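Local coordinates for sugar isomerase (Sinorhizobium meliloti, PDB 3QC0), which probably acts as a zinc-dependent sugar isomerase, built on the xylose isomerase-like TIM barrel, at residues A202-D207 with E246-S251; R219-D224 with V268-N273; D177-W182 with C206-P211. One frame throughout, in Å; residues are numbered along the deposited sequence.

Overall arrangement
The chain folds as a closed TIM barrel of eight parallel strands, with a zinc ion at the carboxy-terminal ends of the strands. Interaction 1 pairs the last two strands and supplies His204 and Glu248 to the metal. Interaction 3 supplies Asp177. Asp177 OD2 lies 2.8 Å from Glu248 OE1, and both atoms bind the zinc. The two contacts share Cys206 and Asp207. Interaction 2 is centred farther out, with the Met222 side chain about 11 Å from the zinc, though Arg219 of its first segment bonds to Asp177 OD2. Asp207 ties it to the others: Asp207 O is 2.8 Å from Gly220 N, and Asp207 OD2 is 2.9 Å from Gly223 N.

Interaction 1 of 3, residues A202-D207 with E246-S251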
loop_
_atom_site.group_PDB
_atom_site.type_symbol
_atom_site.label_atom_id
_atom_site.label_comp_id
_atom_site.label_asym_id
_atom_site.label_seq_id
_atom_site.Cartn_x
_atom_site.Cartn_y
_atom_site.Cartn_z
ATOM N N ALA A 202 5.902 -7.497 18.780
ATOM C CA ALA A 202 4.867 -8.425 18.381
ATOM C C ALA A 202 5.062 -8.784 16.933
ATOM O O ALA A 202 5.658 -7.998 16.172
ATOM C CB ALA A 202 3.457 -7.829 18.601
ATOM N N HIS A 203 4.517 -9.938 16.577
ATOM C CA HIS A 203 4.553 -10.486 15.214
ATOM C C HIS A 203 3.188 -11.042 14.912
ATOM O O HIS A 203 2.746 -12.003 15.579
ATOM C CB HIS A 203 5.626 -11.573 15.137
ATOM C CG HIS A 203 5.720 -12.262 13.816
ATOM N ND1 HIS A 203 6.370 -13.463 13.654
ATOM C CD2 HIS A 203 5.270 -11.904 12.576
ATOM C CE1 HIS A 203 6.332 -13.811 12.378
ATOM N NE2 HIS A 203 5.630 -12.912 11.712
ATOM N N HIS A 204 2.481 -10.414 13.968
ATOM C CA HIS A 204 1.147 -10.843 13.595
ATOM C C HIS A 204 1.207 -11.576 12.270
ATOM O O HIS A 204 1.882 -11.118 11.316
ATOM C CB HIS A 204 0.148 -9.686 13.464
ATOM C CG HIS A 204 0.104 -8.770 14.636
ATOM N ND1 HIS A 204 -0.571 -7.570 14.625
ATOM C CD2 HIS A 204 0.645 -8.896 15.876
ATOM C CE1 HIS A 204 -0.429 -6.992 15.815
ATOM N NE2 HIS A 204 0.289 -7.786 16.591
ATOM N N ILE A 205 0.456 -12.673 12.201
ATOM C CA ILE A 205 0.423 -13.528 11.023
ATOM C C ILE A 205 -0.977 -13.729 10.455
ATOM O O ILE A 205 -1.971 -13.608 11.149
ATOM C CB ILE A 205 1.100 -14.891 11.271
ATOM C CG1 ILE A 205 0.438 -15.619 12.443
ATOM C CG2 ILE A 205 2.613 -14.699 11.473
ATOM C CD1 ILE A 205 0.921 -17.121 12.556
ATOM N N CYS A 206 -0.982 -14.014 9.147
ATOM C CA CYS A 206 -2.166 -14.118 8.282
ATOM C C CYS A 206 -1.551 -14.199 6.876
ATOM O O CYS A 206 -0.366 -14.486 6.748
ATOM C CB CYS A 206 -3.127 -12.935 8.433
ATOM S SG CYS A 206 -2.363 -11.359 8.073
ATOM N N ASP A 207 -2.358 -13.998 5.851
ATOM C CA ASP A 207 -1.827 -14.056 4.512
ATOM C C ASP A 207 -2.484 -13.036 3.592
ATOM O O ASP A 207 -3.578 -12.526 3.890
ATOM C CB ASP A 207 -1.975 -15.481 3.920
ATOM C CG ASP A 207 -0.745 -15.927 3.116
ATOM O OD1 ASP A 207 -0.022 -15.044 2.548
ATOM O OD2 ASP A 207 -0.503 -17.169 3.010
ATOM N N GLU A 246 1.035 -14.165 16.402
ATOM C CA GLU A 246 -0.341 -13.833 16.707
ATOM C C GLU A 246 -1.197 -13.841 15.440
ATOM O O GLU A 246 -0.970 -13.010 14.530
ATOM C CB GLU A 246 -0.354 -12.453 17.376
ATOM C CG GLU A 246 -1.737 -11.932 17.728
ATOM C CD GLU A 246 -1.686 -10.516 18.211
ATOM O OE1 GLU A 246 -0.891 -10.233 19.138
ATOM O OE2 GLU A 246 -2.431 -9.681 17.669
ATOM N N VAL A 247 -2.116 -14.786 15.338
ATOM C CA VAL A 247 -2.998 -14.914 14.194
ATOM C C VAL A 247 -4.099 -13.881 14.203
ATOM O O VAL A 247 -4.959 -13.849 15.065
ATOM C CB VAL A 247 -3.632 -16.281 14.092
ATOM C CG1 VAL A 247 -4.595 -16.338 12.893
ATOM C CG2 VAL A 247 -2.514 -17.356 14.065
ATOM N N GLU A 248 -4.056 -13.009 13.208
ATOM C CA GLU A 248 -5.005 -11.916 13.109
ATOM C C GLU A 248 -5.587 -11.914 11.706
ATOM O O GLU A 248 -4.972 -11.470 10.740
ATOM C CB GLU A 248 -4.336 -10.571 13.432
ATOM C CG GLU A 248 -5.302 -9.409 13.415
ATOM C CD GLU A 248 -4.638 -8.105 13.696
ATOM O OE1 GLU A 248 -3.471 -7.970 13.358
ATOM O OE2 GLU A 248 -5.283 -7.234 14.310
ATOM N N ILE A 249 -6.776 -12.485 11.592
ATOM C CA ILE A 249 -7.491 -12.642 10.334
ATOM C C ILE A 249 -8.843 -11.932 10.397
ATOM O O ILE A 249 -9.654 -12.204 11.275
ATOM C CB ILE A 249 -7.721 -14.139 9.987
ATOM C CG1 ILE A 249 -6.375 -14.847 9.832
ATOM C CG2 ILE A 249 -8.569 -14.269 8.695
ATOM C CD1 ILE A 249 -6.404 -16.391 9.775
ATOM N N PHE A 250 -9.084 -11.028 9.462
ATOM C CA PHE A 250 -10.380 -10.416 9.213
ATOM C C PHE A 250 -10.908 -11.025 7.911
ATOM O O PHE A 250 -10.334 -10.768 6.850
ATOM C CB PHE A 250 -10.305 -8.878 9.047
ATOM C CG PHE A 250 -9.475 -8.142 10.087
ATOM C CD1 PHE A 250 -9.294 -8.606 11.367
ATOM C CD2 PHE A 250 -8.935 -6.906 9.771
ATOM C CE1 PHE A 250 -8.516 -7.891 12.292
ATOM C CE2 PHE A 250 -8.172 -6.196 10.693
ATOM C CZ PHE A 250 -7.946 -6.707 11.956
ATOM N N SER A 251 -11.947 -11.859 7.967
ATOM C CA SER A 251 -12.423 -12.583 6.772
ATOM C C SER A 251 -13.942 -12.676 6.749
ATOM O O SER A 251 -14.527 -13.677 7.192
ATOM C CB SER A 251 -11.795 -13.969 6.689
ATOM O OG SER A 251 -12.262 -14.693 5.540
HETATM O O HOH W 1 0.161 -7.741 19.473
#
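His204 and Glu246 are paired on adjacent parallel strands of the TIM barrel, 200-205 and 245-247. Their side chains share one face of the sheet and point the same way. Glu246 CG is anti to the backbone N (chi1 178°), and the chain stays extended beyond it. The carboxylate stacks over one face of the His204 imidazole, with the planes 26° apart. Glu246 OE2 is 3.5 Å from His204 NE2 but badly angled for a bond. Asn10 ND2 and Thr62 OG1 hold OE2 and OE1 instead. A water accepts from His204 NE2 at 2.9 Å and donates to Glu246 OE1 at 2.7 Å. This second shell should fix the ring's rotation.

The other ring nitrogen binds zinc. Glu248 OE1, also a zinc ligand, sits 3.2 Å from His204 ND1, its carboxylate turned 80° from the ring. Asp177 and Glu142 complete the site. Three backbone bonds join the segments: Glu246 N to His203 O, Ile205 N to Glu246 O, and Glu248 N to Ile205 O. On the other sheet face, Ile205 CD1 meets Val247 CG2 at 3.8 Å. Past the strand, Cys206 CB rests 3.3 Å from Glu248 O.

Interaction 2 of 3, residues R219-D224 with V268-N273; sequences RGMMGD and VERYRN
Arg270 sets its CG anti to the carbonyl carbon (chi1 -67°) and then bends at chi2 (-51°), while Asp224 also turns its CG anti to the carbonyl carbon. The two side chains cross at about a right angle. Arg270 grips Asp224 end-on with two nitrogens, both directed at one oxygen. Arg270 NH1 is 2.7 Å from Asp224 OD1, and Arg270 NH2 is 2.9 Å from it. The pair is a salt bridge, and OD1 lies in the guanidinium plane. The two flat groups are turned 70° against each other. NH2 meets OD1 on its syn side, whereas NH1 comes from well above the carboxylate plane. Both nitrogens approach from the same face of the carboxylate.

NH1 of Arg270 has a second acceptor, Met222 O, at 2.8 Å. It meets that oxygen from above the carbonyl plane. One nitrogen thus links the salt bridge to the backbone of the type II beta turn from Met221 to Asp224. The turn is closed by Asp224 N and Met221 O, 2.9 Å apart. Gly223, at its third position, takes a positive phi.

Two selenomethionines add apolar contact. Met221 CG lies over one face of the guanidinium and is 3.7 Å from Arg270 CG. The Met222 chain, bent at chi2 and chi3, brings CE to 4.1 Å from Arg270 CB.

The turn belongs to the loop between strand 200-205 and helix 229-238, where Asp207 OD2 holds Gly223 N. It meets helix 260-274, the last helix of the chain. Tyr271 of that helix bonds through OH to Glu5 O and packs on Leu7 and Gln245, while Met222 touches Val247, so the contact sits beside strands 7-10 and 245-247.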
loop_
_atom_site.group_PDB
_atom_site.type_symbol
_atom_site.label_atom_id
_atom_site.label_comp_id
_atom_site.label_asym_id
_atom_site.label_seq_id
_atom_site.Cartn_x
_atom_site.Cartn_y
_atom_site.Cartn_z
ATOM N N ARG A 219 -8.395 -10.687 4.669
ATOM C CA ARG A 219 -7.135 -11.324 5.028
ATOM C C ARG A 219 -7.243 -12.833 4.856
ATOM O O ARG A 219 -8.329 -13.417 5.070
ATOM C CB ARG A 219 -6.710 -11.046 6.460
ATOM C CG ARG A 219 -6.527 -9.598 6.820
ATOM C CD ARG A 219 -5.781 -9.485 8.131
ATOM N NE ARG A 219 -5.501 -8.117 8.516
ATOM C CZ ARG A 219 -4.602 -7.763 9.428
ATOM N NH1 ARG A 219 -3.952 -8.676 10.144
ATOM N NH2 ARG A 219 -4.381 -6.476 9.663
ATOM N N GLY A 220 -6.130 -13.463 4.510
ATOM C CA GLY A 220 -6.070 -14.906 4.301
ATOM C C GLY A 220 -5.610 -15.670 5.514
ATOM O O GLY A 220 -4.871 -15.147 6.368
HETATM N N MSE A 221 -6.088 -16.914 5.618
HETATM C CA MSE A 221 -5.478 -17.879 6.481
HETATM C C MSE A 221 -4.058 -18.142 5.973
HETATM O O MSE A 221 -3.816 -18.239 4.761
HETATM C CB MSE A 221 -6.307 -19.166 6.431
HETATM C CG MSE A 221 -5.792 -20.325 7.245
HETATM SE SE MSE A 221 -5.655 -20.063 9.145
HETATM C CE MSE A 221 -7.623 -20.015 9.406
HETATM N N MSE A 222 -3.140 -18.297 6.893
HETATM C CA MSE A 222 -1.747 -18.561 6.553
HETATM C C MSE A 222 -1.639 -19.744 5.616
HETATM O O MSE A 222 -2.146 -20.817 5.914
HETATM C CB MSE A 222 -0.926 -18.882 7.790
HETATM C CG MSE A 222 -0.732 -17.773 8.750
HETATM SE SE MSE A 222 -2.201 -17.491 10.009
HETATM C CE MSE A 222 -2.302 -19.183 10.869
ATOM N N GLY A 223 -0.947 -19.570 4.501
ATOM C CA GLY A 223 -0.789 -20.597 3.478
ATOM C C GLY A 223 -1.768 -20.530 2.324
ATOM O O GLY A 223 -1.568 -21.216 1.310
ATOM N N ASP A 224 -2.834 -19.754 2.462
ATOM C CA ASP A 224 -3.800 -19.594 1.389
ATOM C C ASP A 224 -3.372 -18.474 0.452
ATOM O O ASP A 224 -3.942 -18.326 -0.648
ATOM C CB ASP A 224 -5.207 -19.286 1.928
ATOM C CG ASP A 224 -5.944 -20.521 2.476
ATOM O OD1 ASP A 224 -5.420 -21.653 2.330
ATOM O OD2 ASP A 224 -7.083 -20.325 2.964
ATOM N N VAL A 268 -4.101 -23.681 13.982
ATOM C CA VAL A 268 -3.017 -24.496 14.527
ATOM C C VAL A 268 -2.315 -25.323 13.433
ATOM O O VAL A 268 -1.096 -25.428 13.423
ATOM C CB VAL A 268 -3.528 -25.453 15.642
ATOM C CG1 VAL A 268 -2.466 -26.502 15.986
ATOM C CG2 VAL A 268 -3.955 -24.653 16.874
ATOM N N GLU A 269 -3.096 -25.907 12.519
ATOM C CA GLU A 269 -2.540 -26.709 11.436
ATOM C C GLU A 269 -1.650 -25.840 10.551
ATOM O O GLU A 269 -0.522 -26.229 10.200
ATOM C CB GLU A 269 -3.658 -27.329 10.592
ATOM C CG GLU A 269 -3.198 -28.191 9.459
ATOM C CD GLU A 269 -2.486 -29.465 9.892
ATOM O OE1 GLU A 269 -2.702 -29.910 10.994
ATOM O OE2 GLU A 269 -1.731 -30.030 9.098
ATOM N N ARG A 270 -2.164 -24.668 10.191
ATOM C CA ARG A 270 -1.423 -23.791 9.253
ATOM C C ARG A 270 -0.214 -23.175 9.933
ATOM O O ARG A 270 0.815 -22.981 9.312
ATOM C CB ARG A 270 -2.312 -22.714 8.692
ATOM C CG ARG A 270 -3.443 -23.198 7.765
ATOM C CD ARG A 270 -2.993 -24.126 6.638
ATOM N NE ARG A 270 -4.121 -24.439 5.750
ATOM C CZ ARG A 270 -4.552 -23.665 4.761
ATOM N NH1 ARG A 270 -3.962 -22.495 4.503
ATOM N NH2 ARG A 270 -5.594 -24.055 4.023
ATOM N N TYR A 271 -0.332 -22.867 11.219
ATOM C CA TYR A 271 0.821 -22.478 12.019
ATOM C C TYR A 271 1.918 -23.535 12.002
ATOM O O TYR A 271 3.108 -23.230 11.834
ATOM C CB TYR A 271 0.370 -22.245 13.472
ATOM C CG TYR A 271 1.512 -22.052 14.431
ATOM C CD1 TYR A 271 2.353 -20.931 14.340
ATOM C CD2 TYR A 271 1.740 -22.965 15.458
ATOM C CE1 TYR A 271 3.404 -20.747 15.243
ATOM C CE2 TYR A 271 2.778 -22.793 16.373
ATOM C CZ TYR A 271 3.593 -21.694 16.276
ATOM O OH TYR A 271 4.602 -21.581 17.201
ATOM N N ARG A 272 1.532 -24.796 12.216
ATOM C CA ARG A 272 2.478 -25.899 12.118
ATOM C C ARG A 272 3.143 -25.990 10.743
ATOM O O ARG A 272 4.344 -26.209 10.670
ATOM C CB ARG A 272 1.795 -27.251 12.461
ATOM C CG ARG A 272 1.420 -27.379 13.909
ATOM C CD ARG A 272 0.515 -28.611 14.150
ATOM N NE ARG A 272 1.212 -29.846 13.783
ATOM C CZ ARG A 272 2.066 -30.491 14.586
ATOM N NH1 ARG A 272 2.337 -30.020 15.807
ATOM N NH2 ARG A 272 2.664 -31.596 14.173
ATOM N N ASN A 273 2.374 -25.849 9.670
ATOM C CA ASN A 273 2.891 -26.156 8.319
ATOM C C ASN A 273 3.458 -25.002 7.532
ATOM O O ASN A 273 4.323 -25.219 6.676
ATOM C CB ASN A 273 1.801 -26.779 7.446
ATOM C CG ASN A 273 1.184 -28.019 8.058
ATOM O OD1 ASN A 273 1.797 -28.702 8.904
ATOM N ND2 ASN A 273 -0.056 -28.327 7.631
#

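Interaction 3 of 3, residues D177-W182 with C206-P211; sequences DVYHVW and CDWLVP
Trp182 and Trp208 meet obliquely, with the pyrrole nitrogen of Trp182 over a face of the Trp208 indole. Trp182 NE1 is 3.6 Å from Trp208 CD2, offset toward the rim. The five-membered rings are inclined at 40°. Trp182 CG lies between the backbone N and the carbonyl carbon (chi1 72°), and the side chain crosses Trp208 at about a right angle.

Tyr179 completes the aromatic cluster. Trp208 CE3 lies over one face of the tyrosine ring, 3.5 Å from Tyr179 CE1, with the two planes 36° apart. At the edge of the same ring, Asp207 O is 3.3 Å from Tyr179 CE1. No direct hydrogen bond joins the two segments. A water does so instead, 2.7 Å from Tyr179 OH and accepting from Leu209 N at 3.0 Å. It lies on the face of Trp208 opposite Trp182. Ala150 of the second subunit packs on both tryptophans.

Nearer the metal, Cys206 SG touches Tyr179 CB at 3.6 Å. It stands oblique to the ring in a sulfur-aromatic contact. Val178 CG2 lies 3.6 Å from Cys206 O.

Asp177 has two roles. Asp177 OD1 accepts from Tyr179 N at 2.9 Å, an N-cap bond that starts helix 178-181. Its OD2 binds the zinc ion and also accepts from Arg219 NH1. The cap should help fix the carboxylate for the metal. The contact joins the end of strand 172-177 and the short helix 178-181 to the loop after strand 200-205, at the carboxy-terminal rim where TIM barrels carry their active sites.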
loop_
_atom_site.group_PDB
_atom_site.type_symbol
_atom_site.label_atom_id
_atom_site.label_comp_id
_atom_site.label_asym_id
_atom_site.label_seq_id
_atom_site.Cartn_x
_atom_site.Cartn_y
_atom_site.Cartn_z
ATOM N N ASP A 177 3.219 -6.830 11.498
ATOM C CA ASP A 177 2.076 -7.608 10.995
ATOM C C ASP A 177 2.336 -7.844 9.528
ATOM O O ASP A 177 2.511 -6.898 8.771
ATOM C CB ASP A 177 0.800 -6.808 11.236
ATOM C CG ASP A 177 -0.468 -7.509 10.788
ATOM O OD1 ASP A 177 -0.410 -8.295 9.830
ATOM O OD2 ASP A 177 -1.524 -7.240 11.417
ATOM N N VAL A 178 2.464 -9.107 9.155
ATOM C CA VAL A 178 2.857 -9.462 7.786
ATOM C C VAL A 178 1.907 -8.852 6.770
ATOM O O VAL A 178 2.336 -8.520 5.658
ATOM C CB VAL A 178 2.956 -10.985 7.593
ATOM C CG1 VAL A 178 4.059 -11.546 8.553
ATOM C CG2 VAL A 178 1.609 -11.708 7.811
ATOM N N TYR A 179 0.640 -8.681 7.132
ATOM C CA TYR A 179 -0.319 -8.119 6.179
ATOM C C TYR A 179 0.093 -6.724 5.752
ATOM O O TYR A 179 -0.053 -6.314 4.629
ATOM C CB TYR A 179 -1.740 -8.054 6.762
ATOM C CG TYR A 179 -2.822 -8.060 5.715
ATOM C CD1 TYR A 179 -3.075 -9.207 4.967
ATOM C CD2 TYR A 179 -3.604 -6.932 5.460
ATOM C CE1 TYR A 179 -4.054 -9.225 3.983
ATOM C CE2 TYR A 179 -4.613 -6.949 4.495
ATOM C CZ TYR A 179 -4.831 -8.108 3.755
ATOM O OH TYR A 179 -5.838 -8.154 2.809
ATOM N N HIS A 180 0.615 -5.971 6.713
ATOM C CA HIS A 180 0.896 -4.566 6.509
ATOM C C HIS A 180 2.259 -4.315 5.880
ATOM O O HIS A 180 2.475 -3.227 5.305
ATOM C CB HIS A 180 0.835 -3.831 7.853
ATOM C CG HIS A 180 -0.507 -3.902 8.497
ATOM N ND1 HIS A 180 -1.671 -3.706 7.782
ATOM C CD2 HIS A 180 -0.878 -4.130 9.786
ATOM C CE1 HIS A 180 -2.704 -3.849 8.603
ATOM N NE2 HIS A 180 -2.248 -4.098 9.819
ATOM N N VAL A 181 3.197 -5.265 6.061
ATOM C CA VAL A 181 4.602 -5.016 5.697
ATOM C C VAL A 181 5.213 -5.955 4.650
ATOM O O VAL A 181 6.334 -5.683 4.211
ATOM C CB VAL A 181 5.535 -5.062 6.986
ATOM C CG1 VAL A 181 5.020 -4.164 8.096
ATOM C CG2 VAL A 181 5.725 -6.526 7.514
ATOM N N TRP A 182 4.535 -7.049 4.286
ATOM C CA TRP A 182 5.164 -8.120 3.500
ATOM C C TRP A 182 5.754 -7.602 2.175
ATOM O O TRP A 182 6.739 -8.139 1.687
ATOM C CB TRP A 182 4.192 -9.255 3.196
ATOM C CG TRP A 182 3.164 -8.906 2.200
ATOM C CD1 TRP A 182 2.010 -8.245 2.405
ATOM C CD2 TRP A 182 3.259 -9.130 0.781
ATOM N NE1 TRP A 182 1.351 -8.056 1.204
ATOM C CE2 TRP A 182 2.103 -8.608 0.196
ATOM C CE3 TRP A 182 4.187 -9.768 -0.005
ATOM C CZ2 TRP A 182 1.861 -8.677 -1.192
ATOM C CZ3 TRP A 182 3.988 -9.823 -1.362
ATOM C CH2 TRP A 182 2.813 -9.279 -1.960
ATOM N N CYS A 206 -0.982 -14.014 9.147
ATOM C CA CYS A 206 -2.166 -14.118 8.282
ATOM C C CYS A 206 -1.551 -14.199 6.876
ATOM O O CYS A 206 -0.366 -14.486 6.748
ATOM C CB CYS A 206 -3.127 -12.935 8.433
ATOM S SG CYS A 206 -2.363 -11.359 8.073
ATOM N N ASP A 207 -2.358 -13.998 5.851
ATOM C CA ASP A 207 -1.827 -14.056 4.512
ATOM C C ASP A 207 -2.484 -13.036 3.592
ATOM O O ASP A 207 -3.578 -12.526 3.890
ATOM C CB ASP A 207 -1.975 -15.481 3.920
ATOM C CG ASP A 207 -0.745 -15.927 3.116
ATOM O OD1 ASP A 207 -0.022 -15.044 2.548
ATOM O OD2 ASP A 207 -0.503 -17.169 3.010
ATOM N N TRP A 208 -1.781 -12.751 2.499
ATOM C CA TRP A 208 -2.245 -11.867 1.447
ATOM C C TRP A 208 -2.751 -12.695 0.282
ATOM O O TRP A 208 -1.978 -13.399 -0.356
ATOM C CB TRP A 208 -1.105 -10.914 1.003
ATOM C CG TRP A 208 -1.605 -9.917 -0.015
ATOM C CD1 TRP A 208 -1.723 -10.114 -1.375
ATOM C CD2 TRP A 208 -2.106 -8.598 0.228
ATOM N NE1 TRP A 208 -2.217 -8.988 -1.971
ATOM C CE2 TRP A 208 -2.470 -8.046 -1.011
ATOM C CE3 TRP A 208 -2.213 -7.810 1.344
ATOM C CZ2 TRP A 208 -2.991 -6.773 -1.122
ATOM C CZ3 TRP A 208 -2.748 -6.559 1.244
ATOM C CH2 TRP A 208 -3.102 -6.032 0.012
ATOM N N LEU A 209 -4.060 -12.639 0.053
ATOM C CA LEU A 209 -4.693 -13.472 -0.974
ATOM C C LEU A 209 -4.545 -12.883 -2.366
ATOM O O LEU A 209 -4.498 -11.674 -2.529
ATOM C CB LEU A 209 -6.171 -13.680 -0.633
ATOM C CG LEU A 209 -6.477 -14.368 0.707
ATOM C CD1 LEU A 209 -8.013 -14.365 0.886
ATOM C CD2 LEU A 209 -5.807 -15.758 0.757
ATOM N N VAL A 210 -4.540 -13.777 -3.357
ATOM C CA VAL A 210 -4.601 -13.374 -4.762
ATOM C C VAL A 210 -5.844 -14.035 -5.400
ATOM O O VAL A 210 -5.867 -15.250 -5.582
ATOM C CB VAL A 210 -3.308 -13.742 -5.546
ATOM C CG1 VAL A 210 -3.482 -13.450 -7.065
ATOM C CG2 VAL A 210 -2.088 -12.988 -4.953
ATOM N N PRO A 211 -6.857 -13.235 -5.750
ATOM C CA PRO A 211 -7.001 -11.803 -5.525
ATOM C C PRO A 211 -7.391 -11.508 -4.083
ATOM O O PRO A 211 -7.895 -12.392 -3.372
ATOM C CB PRO A 211 -8.167 -11.432 -6.436
ATOM C CG PRO A 211 -9.024 -12.672 -6.381
ATOM C CD PRO A 211 -8.048 -13.793 -6.446
HETATM O O HOH W 2 -5.741 -10.507 1.401
#